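Local coordinates for uncharacterized protein (Parabacteroides distasonis, PDB 4Q34) that probably hydrolyses ester bonds, as a putative esterase of the alpha/beta hydrolase family whose natural substrate is not known, at residues R4-D9 and F72-L77; V181-L186 and V240-Y245; L268-A273 and V283-L288. One frame throughout, in Å; residues are numbered along the deposited sequence.

Contact 1. Residues R4-D9 and F72-L77; sequences RVLMVD and FQNIFL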
ATOM      1  N   ARG A   4     -23.921   1.345  -9.512  1.00 51.68           N
ATOM      2  CA  ARG A   4     -23.991   0.473  -8.328  0.50 48.84           C
ATOM      3  C   ARG A   4     -23.212   1.109  -7.168  1.00 48.57           C
ATOM      4  O   ARG A   4     -22.383   2.021  -7.391  1.00 43.60           O
ATOM      5  CB  ARG A   4     -23.495  -0.944  -8.636  0.50 42.68           C
ATOM      6  CG  ARG A   4     -24.328  -1.674  -9.685  0.50 38.92           C
ATOM      7  CD  ARG A   4     -23.618  -2.922 -10.177  0.50 36.83           C
ATOM      8  NE  ARG A   4     -22.263  -2.617 -10.624  0.50 34.02           N
ATOM      9  CZ  ARG A   4     -21.301  -3.522 -10.774  0.50 35.45           C
ATOM     10  NH1 ARG A   4     -21.543  -4.806 -10.494  0.50 33.07           N
ATOM     11  NH2 ARG A   4     -20.087  -3.141 -11.173  0.50 31.41           N
ATOM     12  N   VAL A   5     -23.518   0.659  -5.932  1.00 37.32           N
ATOM     13  CA  VAL A   5     -22.947   1.266  -4.705  1.00 30.15           C
ATOM     14  C   VAL A   5     -22.495   0.215  -3.699  1.00 27.72           C
ATOM     15  O   VAL A   5     -23.251  -0.705  -3.339  1.00 27.64           O
ATOM     16  CB  VAL A   5     -23.942   2.237  -4.035  1.00 28.16           C
ATOM     17  CG1 VAL A   5     -23.423   2.773  -2.697  1.00 27.02           C
ATOM     18  CG2 VAL A   5     -24.252   3.390  -4.979  1.00 29.70           C
ATOM     19  N   LEU A   6     -21.259   0.368  -3.225  1.00 22.93           N
ATOM     20  CA  LEU A   6     -20.709  -0.536  -2.237  1.00 20.72           C
ATOM     21  C   LEU A   6     -21.067   0.073  -0.882  1.00 24.20           C
ATOM     22  O   LEU A   6     -20.778   1.248  -0.656  1.00 23.10           O
ATOM     23  CB  LEU A   6     -19.209  -0.658  -2.406  1.00 22.26           C
ATOM     24  CG  LEU A   6     -18.730  -1.244  -3.718  1.00 22.78           C
ATOM     25  CD1 LEU A   6     -17.263  -0.893  -3.936  1.00 24.90           C
ATOM     26  CD2 LEU A   6     -18.923  -2.754  -3.677  1.00 23.56           C
HETATM   27  N   MSE A   7     -21.775  -0.704  -0.066  1.00 22.78           N
HETATM   28  CA  MSE A   7     -22.268  -0.240   1.237  0.50 21.73           C
HETATM   29  C   MSE A   7     -21.267  -0.739   2.255  1.00 20.35           C
HETATM   30  O   MSE A   7     -21.298  -1.896   2.695  1.00 20.47           O
HETATM   31  CB  MSE A   7     -23.717  -0.687   1.484  0.50 25.58           C
HETATM   32  CG  MSE A   7     -24.643  -0.192   0.373  0.50 28.04           C
HETATM   33 SE   MSE A   7     -26.505  -0.727   0.725  0.38 39.79          SE
HETATM   34  CE  MSE A   7     -26.685  -0.103   2.589  0.50 36.20           C
ATOM     35  N   VAL A   8     -20.358   0.136   2.637  1.00 19.71           N
ATOM     36  CA  VAL A   8     -19.254  -0.234   3.546  1.00 18.51           C
ATOM     37  C   VAL A   8     -19.597   0.103   5.002  1.00 19.69           C
ATOM     38  O   VAL A   8     -19.668   1.232   5.384  1.00 21.44           O
ATOM     39  CB  VAL A   8     -17.939   0.442   3.103  1.00 19.58           C
ATOM     40  CG1 VAL A   8     -16.806   0.059   4.050  1.00 18.20           C
ATOM     41  CG2 VAL A   8     -17.603   0.063   1.659  1.00 22.39           C
ATOM     42  N   ASP A   9     -19.798  -0.924   5.803  1.00 20.51           N
ATOM     43  CA  ASP A   9     -20.130  -0.794   7.219  1.00 21.32           C
ATOM     44  C   ASP A   9     -18.890  -0.358   8.041  1.00 20.63           C
ATOM     45  O   ASP A   9     -18.992   0.433   8.968  1.00 21.85           O
ATOM     46  CB  ASP A   9     -20.597  -2.178   7.697  1.00 22.02           C
ATOM     47  CG  ASP A   9     -21.428  -2.138   8.927  1.00 33.63           C
ATOM     48  OD1 ASP A   9     -21.902  -1.049   9.325  1.00 33.38           O
ATOM     49  OD2 ASP A   9     -21.613  -3.249   9.458  1.00 40.15           O
ATOM     50  N   PHE A  72     -11.225  -8.301  -7.605  1.00 16.64           N
ATOM     51  CA  PHE A  72     -11.849  -9.102  -6.561  1.00 15.94           C
ATOM     52  C   PHE A  72     -12.145  -8.295  -5.291  1.00 16.74           C
ATOM     53  O   PHE A  72     -13.110  -8.577  -4.586  1.00 16.80           O
ATOM     54  CB  PHE A  72     -10.962 -10.320  -6.216  1.00 18.25           C
ATOM     55  CG  PHE A  72     -11.140 -11.496  -7.148  1.00 16.56           C
ATOM     56  CD1 PHE A  72     -11.782 -11.367  -8.376  1.00 16.14           C
ATOM     57  CD2 PHE A  72     -10.700 -12.756  -6.777  1.00 18.51           C
ATOM     58  CE1 PHE A  72     -11.926 -12.472  -9.220  1.00 18.19           C
ATOM     59  CE2 PHE A  72     -10.849 -13.857  -7.608  1.00 18.86           C
ATOM     60  CZ  PHE A  72     -11.489 -13.715  -8.824  1.00 19.06           C
ATOM     61  N   GLN A  73     -11.295  -7.311  -4.991  1.00 16.42           N
ATOM     62  CA  GLN A  73     -11.549  -6.446  -3.850  1.00 17.88           C
ATOM     63  C   GLN A  73     -13.000  -5.885  -3.882  1.00 17.52           C
ATOM     64  O   GLN A  73     -13.727  -5.917  -2.873  1.00 18.54           O
ATOM     65  CB  GLN A  73     -10.548  -5.299  -3.803  1.00 17.54           C
ATOM     66  CG  GLN A  73     -10.779  -4.370  -2.607  1.00 18.50           C
ATOM     67  CD  GLN A  73      -9.697  -3.323  -2.449  1.00 19.46           C
ATOM     68  OE1 GLN A  73      -9.092  -2.901  -3.406  1.00 19.58           O
ATOM     69  NE2 GLN A  73      -9.395  -2.953  -1.200  1.00 23.37           N
ATOM     70  N   ASN A  74     -13.376  -5.308  -5.026  1.00 16.04           N
ATOM     71  CA  ASN A  74     -14.695  -4.740  -5.223  1.00 16.75           C
ATOM     72  C   ASN A  74     -15.771  -5.800  -5.457  1.00 18.64           C
ATOM     73  O   ASN A  74     -16.888  -5.703  -4.884  1.00 18.51           O
ATOM     74  CB  ASN A  74     -14.700  -3.769  -6.396  1.00 18.31           C
ATOM     75  CG  ASN A  74     -13.990  -2.460  -6.101  1.00 16.30           C
ATOM     76  OD1 ASN A  74     -13.096  -2.369  -5.233  1.00 18.08           O
ATOM     77  ND2 ASN A  74     -14.366  -1.445  -6.839  1.00 17.64           N
ATOM     78  N   ILE A  75     -15.445  -6.792  -6.275  1.00 18.35           N
ATOM     79  CA  ILE A  75     -16.421  -7.805  -6.652  1.00 18.82           C
ATOM     80  C   ILE A  75     -16.930  -8.592  -5.438  1.00 18.37           C
ATOM     81  O   ILE A  75     -18.131  -8.797  -5.279  1.00 17.91           O
ATOM     82  CB  ILE A  75     -15.821  -8.768  -7.676  1.00 19.95           C
ATOM     83  CG1 ILE A  75     -15.588  -8.038  -8.989  1.00 19.72           C
ATOM     84  CG2 ILE A  75     -16.727 -10.012  -7.909  1.00 20.59           C
ATOM     85  CD1 ILE A  75     -14.674  -8.768  -9.956  1.00 19.56           C
ATOM     86  N   PHE A  76     -16.021  -9.034  -4.571  1.00 17.86           N
ATOM     87  CA  PHE A  76     -16.431  -9.817  -3.411  1.00 18.16           C
ATOM     88  C   PHE A  76     -17.019  -8.984  -2.291  1.00 18.03           C
ATOM     89  O   PHE A  76     -17.883  -9.476  -1.591  1.00 19.18           O
ATOM     90  CB  PHE A  76     -15.329 -10.785  -2.965  1.00 17.56           C
ATOM     91  CG  PHE A  76     -15.227 -11.954  -3.906  1.00 17.78           C
ATOM     92  CD1 PHE A  76     -16.158 -12.989  -3.821  1.00 19.11           C
ATOM     93  CD2 PHE A  76     -14.353 -11.921  -4.975  1.00 18.59           C
ATOM     94  CE1 PHE A  76     -16.140 -14.021  -4.720  1.00 19.54           C
ATOM     95  CE2 PHE A  76     -14.321 -12.970  -5.913  1.00 18.97           C
ATOM     96  CZ  PHE A  76     -15.226 -14.008  -5.790  1.00 20.54           C
ATOM     97  N   LEU A  77     -16.609  -7.711  -2.186  1.00 18.22           N
ATOM     98  CA  LEU A  77     -17.258  -6.794  -1.256  1.00 17.46           C
ATOM     99  C   LEU A  77     -18.712  -6.594  -1.666  1.00 17.43           C
ATOM    100  O   LEU A  77     -19.609  -6.613  -0.813  1.00 19.75           O
ATOM    101  CB  LEU A  77     -16.524  -5.444  -1.260  1.00 17.46           C
ATOM    102  CG  LEU A  77     -17.067  -4.406  -0.284  1.00 18.35           C
ATOM    103  CD1 LEU A  77     -16.976  -4.925   1.139  1.00 19.34           C
ATOM    104  CD2 LEU A  77     -16.295  -3.103  -0.466  1.00 21.67           C
TER
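Leu6 and Val8, on the short strand 6-8 near the start of the chain, close on one methyl of Leu77 in helix 72-78. The apolar part is a cluster of three methyls: Leu77 CD2 lies 4.0 Å from Val8 CG2 and 4.2 Å from Leu6 CD2. Leu77 has CG anti to its backbone N (chi1 -178°), which carries the isobutyl group off the helix toward the strand, where it crosses Val8 at about a right angle. The second kind of contact sets the two methyls of Leu6 against polar atoms of Asn74, one backbone and one side chain. Leu6 CD2 rests 3.8 Å from the backbone O of Asn74, and Leu6 CD1 lies 4.1 Å from Asn74 ND2. Neither is a hydrogen bond. The second subunit pairs one of its strands with strand 6-8 in an antiparallel ladder, so the sheet continues through the interface. Strand and helix run nearly perpendicular, at 82°. The chemistry implies that strand and helix meet mainly through buried methyls, by van der Waals contact with no directional requirement, while the polar bonds of the Asn74 side chain go from ND2 to Glu70 and from OD1 to Gln11 of the second subunit.

Contact 2. Residues V181-L186 and V240-Y245; sequences VGWNTL and VPIVIY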
ATOM      1  N   VAL A 181       2.890 -19.970   0.619  1.00 17.70           N
ATOM      2  CA  VAL A 181       2.578 -19.182   1.813  1.00 17.14           C
ATOM      3  C   VAL A 181       1.326 -19.770   2.469  1.00 16.38           C
ATOM      4  O   VAL A 181       1.305 -19.995   3.649  1.00 18.64           O
ATOM      5  CB  VAL A 181       2.465 -17.680   1.534  1.00 17.15           C
ATOM      6  CG1 VAL A 181       1.973 -16.936   2.745  1.00 20.25           C
ATOM      7  CG2 VAL A 181       3.818 -17.140   1.064  1.00 17.07           C
ATOM      8  N   GLY A 182       0.291 -20.002   1.662  1.00 16.22           N
ATOM      9  CA  GLY A 182      -0.924 -20.665   2.079  1.00 16.49           C
ATOM     10  C   GLY A 182      -0.679 -22.026   2.713  1.00 16.05           C
ATOM     11  O   GLY A 182      -1.196 -22.318   3.813  1.00 17.38           O
ATOM     12  N   TRP A 183       0.148 -22.858   2.071  1.00 18.04           N
ATOM     13  CA  TRP A 183       0.364 -24.210   2.567  1.00 16.78           C
ATOM     14  C   TRP A 183       1.057 -24.155   3.933  1.00 18.74           C
ATOM     15  O   TRP A 183       0.735 -24.956   4.807  1.00 20.57           O
ATOM     16  CB  TRP A 183       1.132 -25.125   1.609  1.00 17.79           C
ATOM     17  CG  TRP A 183       0.725 -25.094   0.182  1.00 16.52           C
ATOM     18  CD1 TRP A 183       1.566 -25.117  -0.871  1.00 19.36           C
ATOM     19  CD2 TRP A 183      -0.606 -25.048  -0.372  1.00 16.93           C
ATOM     20  NE1 TRP A 183       0.871 -25.074  -2.052  1.00 17.92           N
ATOM     21  CE2 TRP A 183      -0.469 -25.013  -1.769  1.00 17.52           C
ATOM     22  CE3 TRP A 183      -1.892 -24.977   0.165  1.00 17.64           C
ATOM     23  CZ2 TRP A 183      -1.561 -24.937  -2.636  1.00 19.69           C
ATOM     24  CZ3 TRP A 183      -2.975 -24.942  -0.694  1.00 18.81           C
ATOM     25  CH2 TRP A 183      -2.807 -24.888  -2.079  1.00 20.08           C
ATOM     26  N   ASN A 184       1.946 -23.187   4.115  1.00 17.87           N
ATOM     27  CA  ASN A 184       2.635 -22.990   5.385  1.00 17.71           C
ATOM     28  C   ASN A 184       1.700 -22.427   6.483  1.00 17.86           C
ATOM     29  O   ASN A 184       1.762 -22.847   7.653  1.00 19.55           O
ATOM     30  CB  ASN A 184       3.869 -22.083   5.193  1.00 21.08           C
ATOM     31  CG  ASN A 184       5.086 -22.841   4.692  1.00 23.20           C
ATOM     32  OD1 ASN A 184       5.749 -23.496   5.462  1.00 30.33           O
ATOM     33  ND2 ASN A 184       5.346 -22.804   3.399  1.00 22.19           N
ATOM     34  N   THR A 185       0.871 -21.472   6.100  1.00 17.45           N
ATOM     35  CA  THR A 185       0.008 -20.781   7.047  1.00 16.93           C
ATOM     36  C   THR A 185      -0.999 -21.784   7.650  1.00 17.62           C
ATOM     37  O   THR A 185      -1.348 -21.682   8.849  1.00 16.31           O
ATOM     38  CB  THR A 185      -0.710 -19.622   6.378  1.00 19.14           C
ATOM     39  OG1 THR A 185       0.225 -18.775   5.720  1.00 17.62           O
ATOM     40  CG2 THR A 185      -1.484 -18.788   7.404  1.00 18.51           C
ATOM     41  N   LEU A 186      -1.461 -22.754   6.857  1.00 16.88           N
ATOM     42  CA  LEU A 186      -2.404 -23.744   7.329  1.00 17.57           C
ATOM     43  C   LEU A 186      -1.907 -24.493   8.588  1.00 19.40           C
ATOM     44  O   LEU A 186      -2.695 -24.877   9.461  1.00 21.14           O
ATOM     45  CB  LEU A 186      -2.763 -24.727   6.188  1.00 18.95           C
ATOM     46  CG  LEU A 186      -3.881 -25.738   6.493  1.00 18.81           C
ATOM     47  CD1 LEU A 186      -5.225 -25.030   6.602  1.00 22.11           C
ATOM     48  CD2 LEU A 186      -3.983 -26.816   5.416  1.00 20.31           C
ATOM     49  N   VAL A 240      -9.260 -29.337   5.258  1.00 20.47           N
ATOM     50  CA  VAL A 240     -10.082 -28.216   4.773  1.00 19.32           C
ATOM     51  C   VAL A 240     -10.253 -28.359   3.280  1.00 18.93           C
ATOM     52  O   VAL A 240      -9.380 -28.916   2.579  1.00 19.28           O
ATOM     53  CB  VAL A 240      -9.444 -26.842   5.056  1.00 19.66           C
ATOM     54  CG1 VAL A 240      -9.214 -26.670   6.539  1.00 22.15           C
ATOM     55  CG2 VAL A 240      -8.134 -26.677   4.293  1.00 19.88           C
ATOM     56  N   PRO A 241     -11.363 -27.849   2.762  1.00 19.35           N
ATOM     57  CA  PRO A 241     -11.480 -27.854   1.307  1.00 18.45           C
ATOM     58  C   PRO A 241     -10.483 -26.946   0.614  1.00 17.13           C
ATOM     59  O   PRO A 241     -10.213 -25.824   1.063  1.00 16.86           O
ATOM     60  CB  PRO A 241     -12.907 -27.330   1.029  1.00 21.31           C
ATOM     61  CG  PRO A 241     -13.482 -26.983   2.322  1.00 23.85           C
ATOM     62  CD  PRO A 241     -12.519 -27.241   3.448  1.00 19.54           C
ATOM     63  N   ILE A 242      -9.903 -27.450  -0.483  1.00 17.08           N
ATOM     64  CA  ILE A 242      -8.956 -26.696  -1.265  1.00 17.03           C
ATOM     65  C   ILE A 242      -9.353 -26.747  -2.741  1.00 16.18           C
ATOM     66  O   ILE A 242      -9.741 -27.805  -3.229  1.00 19.47           O
ATOM     67  CB  ILE A 242      -7.542 -27.276  -1.098  1.00 16.22           C
ATOM     68  CG1 ILE A 242      -7.096 -27.171   0.361  1.00 17.68           C
ATOM     69  CG2 ILE A 242      -6.548 -26.586  -2.010  1.00 19.59           C
ATOM     70  CD1 ILE A 242      -5.800 -27.880   0.698  1.00 16.71           C
ATOM     71  N   VAL A 243      -9.310 -25.583  -3.391  1.00 17.02           N
ATOM     72  CA  VAL A 243      -9.486 -25.502  -4.854  1.00 15.75           C
ATOM     73  C   VAL A 243      -8.265 -24.784  -5.454  1.00 18.61           C
ATOM     74  O   VAL A 243      -7.746 -23.850  -4.897  1.00 17.65           O
ATOM     75  CB  VAL A 243     -10.862 -24.878  -5.270  1.00 16.42           C
ATOM     76  CG1 VAL A 243     -10.947 -23.400  -4.872  1.00 17.09           C
ATOM     77  CG2 VAL A 243     -11.085 -24.984  -6.777  1.00 14.94           C
ATOM     78  N   ILE A 244      -7.843 -25.248  -6.623  1.00 17.10           N
ATOM     79  CA  ILE A 244      -6.691 -24.724  -7.335  1.00 18.64           C
ATOM     80  C   ILE A 244      -7.126 -24.450  -8.769  1.00 19.07           C
ATOM     81  O   ILE A 244      -7.735 -25.329  -9.377  1.00 18.71           O
ATOM     82  CB  ILE A 244      -5.556 -25.745  -7.294  1.00 19.88           C
ATOM     83  CG1 ILE A 244      -5.016 -25.857  -5.854  1.00 24.31           C
ATOM     84  CG2 ILE A 244      -4.410 -25.333  -8.207  1.00 20.64           C
ATOM     85  CD1 ILE A 244      -4.279 -27.149  -5.608  1.00 30.14           C
ATOM     86  N   TYR A 245      -6.834 -23.237  -9.279  1.00 18.19           N
ATOM     87  CA  TYR A 245      -7.184 -22.839 -10.652  1.00 18.46           C
ATOM     88  C   TYR A 245      -5.942 -22.569 -11.492  1.00 19.61           C
ATOM     89  O   TYR A 245      -5.006 -21.912 -11.034  1.00 19.61           O
ATOM     90  CB  TYR A 245      -8.071 -21.583 -10.681  1.00 17.83           C
ATOM     91  CG  TYR A 245      -9.356 -21.686  -9.920  1.00 19.04           C
ATOM     92  CD1 TYR A 245     -10.479 -22.266 -10.479  1.00 20.18           C
ATOM     93  CD2 TYR A 245      -9.455 -21.186  -8.625  1.00 20.36           C
ATOM     94  CE1 TYR A 245     -11.677 -22.379  -9.774  1.00 20.20           C
ATOM     95  CE2 TYR A 245     -10.651 -21.256  -7.927  1.00 19.62           C
ATOM     96  CZ  TYR A 245     -11.754 -21.873  -8.498  1.00 19.52           C
ATOM     97  OH  TYR A 245     -12.934 -21.927  -7.779  1.00 22.49           O
TER
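Val240 meets Leu186 just before strand 242-246 enters the central, mostly parallel sheet of an alpha/beta hydrolase, the sheet against which helix 178-185 packs. In this fold the helix after strand 170-175 usually follows the nucleophile elbow; the contact lies toward the other end of that helix. Val240 CG2 and Leu186 CD1 reach for each other tip to tip, 4.1 Å apart. With chi1 at -173°, Leu186 turns CG directly away from its own N, and this swings the side chain toward Val240. Two residues on, Ile242 puts its CG2 methyl by the six-membered ring of Trp183, 4.1 Å from both CH2 and CZ3, the two side chains meeting at a slant. Ile244 comes next on the same side of the strand, and its CD1 lies 4.4 Å from Trp183 CH2, so the far corner of one indole spans two strand positions. Ile195 on the neighbouring strand also touches this tryptophan. Within the helix, Val181 O takes two bonds from Thr185: one from the backbone N at 2.9 Å and a shorter one from OG1 at 2.6 Å, which approaches from above the carbonyl plane, 45° out of it.

Contact 3. Residues L268-A273 and V283-L288; sequences LMKIWA and VTVIHL
Trp272, the large flat group of helix 257-277 here, meets Val283 obliquely, its CZ3 corner lying 4.2 Å from Val283 CG1. The rest of the indole is set by neighbours beyond the strand: Phe206 packs edge-to-face with it, Trp183 meets it with the planes at about 45°, and NE1 donates to Pro205 O. Next to the ring, Ala273 provides the tightest packing of the contact. Its CB sits 3.5 Å from Val283 CG1 and 3.8 Å from Val285 CG2, and so bridges the two valines that share one side of strand 283-287. Val285 divides its methyls, CG1 being anti to the backbone N (chi1 -179°). That branch lies 4.0 Å from Lys270 CG, beside the aliphatic part of a lysine chain that crosses it at about a right angle. The other branch, CG2, settles 3.7 Å from Met269 O, a carbonyl already taken by Ala273 N in the helix. Helix and strand run nearly antiparallel, at 157°, with their axes 8.1 Å apart, as suits the return limb of a beta-alpha-beta crossover from strand 242-246. The chemistry is that of close van der Waals packing: a small alanine lets the helix lie low on two beta-branched residues, while Trp272 NE1 finds its acceptor at Pro205 and Met269 O its donor at Ala273 N, neither of them on the strand.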
ATOM      1  N   LEU A 268       1.339 -31.523 -11.636  1.00 23.08           N
ATOM      2  CA  LEU A 268       1.733 -31.832 -10.266  1.00 23.63           C
ATOM      3  C   LEU A 268       0.606 -31.647  -9.286  1.00 22.44           C
ATOM      4  O   LEU A 268       0.425 -32.474  -8.409  1.00 21.86           O
ATOM      5  CB  LEU A 268       2.892 -30.967  -9.848  1.00 24.56           C
ATOM      6  CG  LEU A 268       3.417 -31.196  -8.444  1.00 26.17           C
ATOM      7  CD1 LEU A 268       3.778 -32.646  -8.215  1.00 30.32           C
ATOM      8  CD2 LEU A 268       4.584 -30.262  -8.205  1.00 31.79           C
HETATM    9  N   MSE A 269      -0.154 -30.569  -9.437  1.00 21.89           N
HETATM   10  CA  MSE A 269      -1.260 -30.321  -8.499  1.00 20.74           C
HETATM   11  C   MSE A 269      -2.365 -31.362  -8.640  1.00 20.84           C
HETATM   12  O   MSE A 269      -3.014 -31.741  -7.646  1.00 19.53           O
HETATM   13  CB  MSE A 269      -1.822 -28.923  -8.621  1.00 21.76           C
HETATM   14  CG  MSE A 269      -0.862 -27.800  -8.412  1.00 21.63           C
HETATM   15 SE   MSE A 269       0.369 -28.120  -6.938  0.75 28.99          SE
HETATM   16  CE  MSE A 269      -0.723 -27.502  -5.472  1.00 28.87           C
ATOM     17  N   LYS A 270      -2.593 -31.875  -9.858  1.00 21.23           N
ATOM     18  CA  LYS A 270      -3.541 -32.968 -10.007  1.00 22.53           C
ATOM     19  C   LYS A 270      -3.092 -34.225  -9.276  1.00 21.95           C
ATOM     20  O   LYS A 270      -3.911 -34.931  -8.693  1.00 22.19           O
ATOM     21  CB  LYS A 270      -3.825 -33.262 -11.489  1.00 25.37           C
ATOM     22  CG  LYS A 270      -4.582 -32.104 -12.128  1.00 28.85           C
ATOM     23  CD  LYS A 270      -5.286 -32.484 -13.405  1.00 39.13           C
ATOM     24  CE  LYS A 270      -4.342 -32.412 -14.550  1.00 43.83           C
ATOM     25  NZ  LYS A 270      -5.099 -32.683 -15.807  1.00 46.92           N
ATOM     26  N   ILE A 271      -1.786 -34.495  -9.269  1.00 22.60           N
ATOM     27  CA  ILE A 271      -1.241 -35.639  -8.552  1.00 22.28           C
ATOM     28  C   ILE A 271      -1.393 -35.432  -7.046  1.00 20.93           C
ATOM     29  O   ILE A 271      -1.878 -36.319  -6.343  1.00 21.48           O
ATOM     30  CB  ILE A 271       0.225 -35.874  -8.914  1.00 23.84           C
ATOM     31  CG1 ILE A 271       0.301 -36.328 -10.391  1.00 27.35           C
ATOM     32  CG2 ILE A 271       0.850 -36.892  -7.970  1.00 27.41           C
ATOM     33  CD1 ILE A 271       1.714 -36.302 -10.981  1.00 27.53           C
ATOM     34  N   TRP A 272      -1.017 -34.243  -6.595  1.00 19.84           N
ATOM     35  CA  TRP A 272      -1.157 -33.828  -5.186  1.00 19.33           C
ATOM     36  C   TRP A 272      -2.601 -33.949  -4.681  1.00 20.01           C
ATOM     37  O   TRP A 272      -2.843 -34.556  -3.636  1.00 19.68           O
ATOM     38  CB  TRP A 272      -0.690 -32.380  -5.049  1.00 19.28           C
ATOM     39  CG  TRP A 272      -0.535 -31.847  -3.648  1.00 18.79           C
ATOM     40  CD1 TRP A 272       0.401 -32.233  -2.739  1.00 20.02           C
ATOM     41  CD2 TRP A 272      -1.250 -30.768  -3.051  1.00 18.79           C
ATOM     42  NE1 TRP A 272       0.291 -31.467  -1.589  1.00 19.40           N
ATOM     43  CE2 TRP A 272      -0.713 -30.564  -1.761  1.00 19.44           C
ATOM     44  CE3 TRP A 272      -2.305 -29.946  -3.476  1.00 19.18           C
ATOM     45  CZ2 TRP A 272      -1.192 -29.607  -0.913  1.00 18.53           C
ATOM     46  CZ3 TRP A 272      -2.792 -28.996  -2.613  1.00 19.32           C
ATOM     47  CH2 TRP A 272      -2.233 -28.826  -1.350  1.00 19.84           C
ATOM     48  N   ALA A 273      -3.550 -33.464  -5.488  1.00 17.98           N
ATOM     49  CA  ALA A 273      -4.973 -33.537  -5.138  1.00 18.95           C
ATOM     50  C   ALA A 273      -5.407 -34.997  -5.007  1.00 21.01           C
ATOM     51  O   ALA A 273      -6.092 -35.367  -4.066  1.00 20.91           O
ATOM     52  CB  ALA A 273      -5.834 -32.831  -6.186  1.00 20.71           C
ATOM     53  N   VAL A 283      -9.674 -31.810  -2.323  1.00 20.03           N
ATOM     54  CA  VAL A 283      -8.903 -30.929  -3.156  1.00 18.03           C
ATOM     55  C   VAL A 283      -9.398 -31.038  -4.592  1.00 19.09           C
ATOM     56  O   VAL A 283      -9.515 -32.130  -5.110  1.00 22.18           O
ATOM     57  CB  VAL A 283      -7.412 -31.301  -3.099  1.00 19.53           C
ATOM     58  CG1 VAL A 283      -6.594 -30.303  -3.884  1.00 21.37           C
ATOM     59  CG2 VAL A 283      -6.947 -31.423  -1.646  1.00 20.05           C
ATOM     60  N   THR A 284      -9.688 -29.898  -5.182  1.00 17.56           N
ATOM     61  CA  THR A 284     -10.214 -29.802  -6.557  1.00 20.11           C
ATOM     62  C   THR A 284      -9.225 -28.985  -7.348  1.00 20.09           C
ATOM     63  O   THR A 284      -8.786 -27.921  -6.893  1.00 20.45           O
ATOM     64  CB  THR A 284     -11.578 -29.090  -6.537  1.00 21.35           C
ATOM     65  OG1 THR A 284     -12.496 -29.821  -5.703  1.00 23.11           O
ATOM     66  CG2 THR A 284     -12.175 -28.980  -7.928  1.00 26.92           C
ATOM     67  N   VAL A 285      -8.870 -29.475  -8.536  1.00 18.77           N
ATOM     68  CA  VAL A 285      -8.043 -28.731  -9.437  1.00 19.48           C
ATOM     69  C   VAL A 285      -8.822 -28.480 -10.708  1.00 21.65           C
ATOM     70  O   VAL A 285      -9.318 -29.423 -11.299  1.00 23.57           O
ATOM     71  CB  VAL A 285      -6.761 -29.477  -9.769  1.00 21.74           C
ATOM     72  CG1 VAL A 285      -5.894 -28.657 -10.710  1.00 23.86           C
ATOM     73  CG2 VAL A 285      -6.007 -29.809  -8.487  1.00 23.84           C
ATOM     74  N   ILE A 286      -8.933 -27.208 -11.080  1.00 19.78           N
ATOM     75  CA  ILE A 286      -9.702 -26.784 -12.247  1.00 22.70           C
ATOM     76  C   ILE A 286      -8.805 -26.088 -13.249  1.00 22.62           C
ATOM     77  O   ILE A 286      -8.154 -25.090 -12.925  1.00 22.69           O
ATOM     78  CB  ILE A 286     -10.835 -25.860 -11.797  1.00 24.81           C
ATOM     79  CG1 ILE A 286     -11.883 -26.707 -11.073  1.00 27.20           C
ATOM     80  CG2 ILE A 286     -11.452 -25.156 -12.999  1.00 25.81           C
ATOM     81  CD1 ILE A 286     -12.868 -25.923 -10.282  1.00 30.95           C
ATOM     82  N   HIS A 287      -8.768 -26.612 -14.471  1.00 21.93           N
ATOM     83  CA  HIS A 287      -8.058 -25.992 -15.548  1.00 21.28           C
ATOM     84  C   HIS A 287      -9.127 -25.245 -16.313  1.00 22.37           C
ATOM     85  O   HIS A 287     -10.042 -25.853 -16.907  1.00 23.67           O
ATOM     86  CB  HIS A 287      -7.377 -27.050 -16.409  1.00 22.77           C
ATOM     87  CG  HIS A 287      -6.565 -26.491 -17.534  1.00 22.62           C
ATOM     88  ND1 HIS A 287      -6.378 -27.178 -18.713  1.00 26.40           N
ATOM     89  CD2 HIS A 287      -5.938 -25.302 -17.692  1.00 21.57           C
ATOM     90  CE1 HIS A 287      -5.651 -26.450 -19.543  1.00 25.84           C
ATOM     91  NE2 HIS A 287      -5.362 -25.312 -18.945  1.00 22.82           N
ATOM     92  N   LEU A 288      -9.029 -23.926 -16.298  1.00 19.46           N
ATOM     93  CA  LEU A 288     -10.149 -23.089 -16.672  1.00 20.36           C
ATOM     94  C   LEU A 288     -10.729 -23.410 -18.082  1.00 20.11           C
ATOM     95  O   LEU A 288     -11.929 -23.424 -18.225  1.00 23.78           O
ATOM     96  CB  LEU A 288      -9.785 -21.618 -16.502  1.00 19.14           C
ATOM     97  CG  LEU A 288      -9.561 -21.109 -15.058  1.00 20.45           C
ATOM     98  CD1 LEU A 288      -9.047 -19.659 -15.004  1.00 21.63           C
ATOM     99  CD2 LEU A 288     -10.892 -21.189 -14.373  1.00 22.54           C
TER

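Contacts 2 and 3 adjoin, centres 12 Å apart, on neighbouring strands of the same sheet. Ile244 O lies 2.8 Å from Ile286 N and Ile244 N lies 2.8 Å from Thr284 O, both probable hydrogen bonds. On the helix side, Ile244 CD1 packs 3.6 Å from Met269 CE, so the apolar packing continues from one to the other. Contact 1 stands apart at the dimer interface, its centre about 25 Å from that of contact 2 and about 30 Å from that of contact 3, without touching either. No catalytic residue is identified here; by analogy with the fold, helix 178-185 of contact 2 would follow the nucleophile elbow. A glycerol, probably from the crystallisation liquor, lies about 4 Å from the Leu186 side chain.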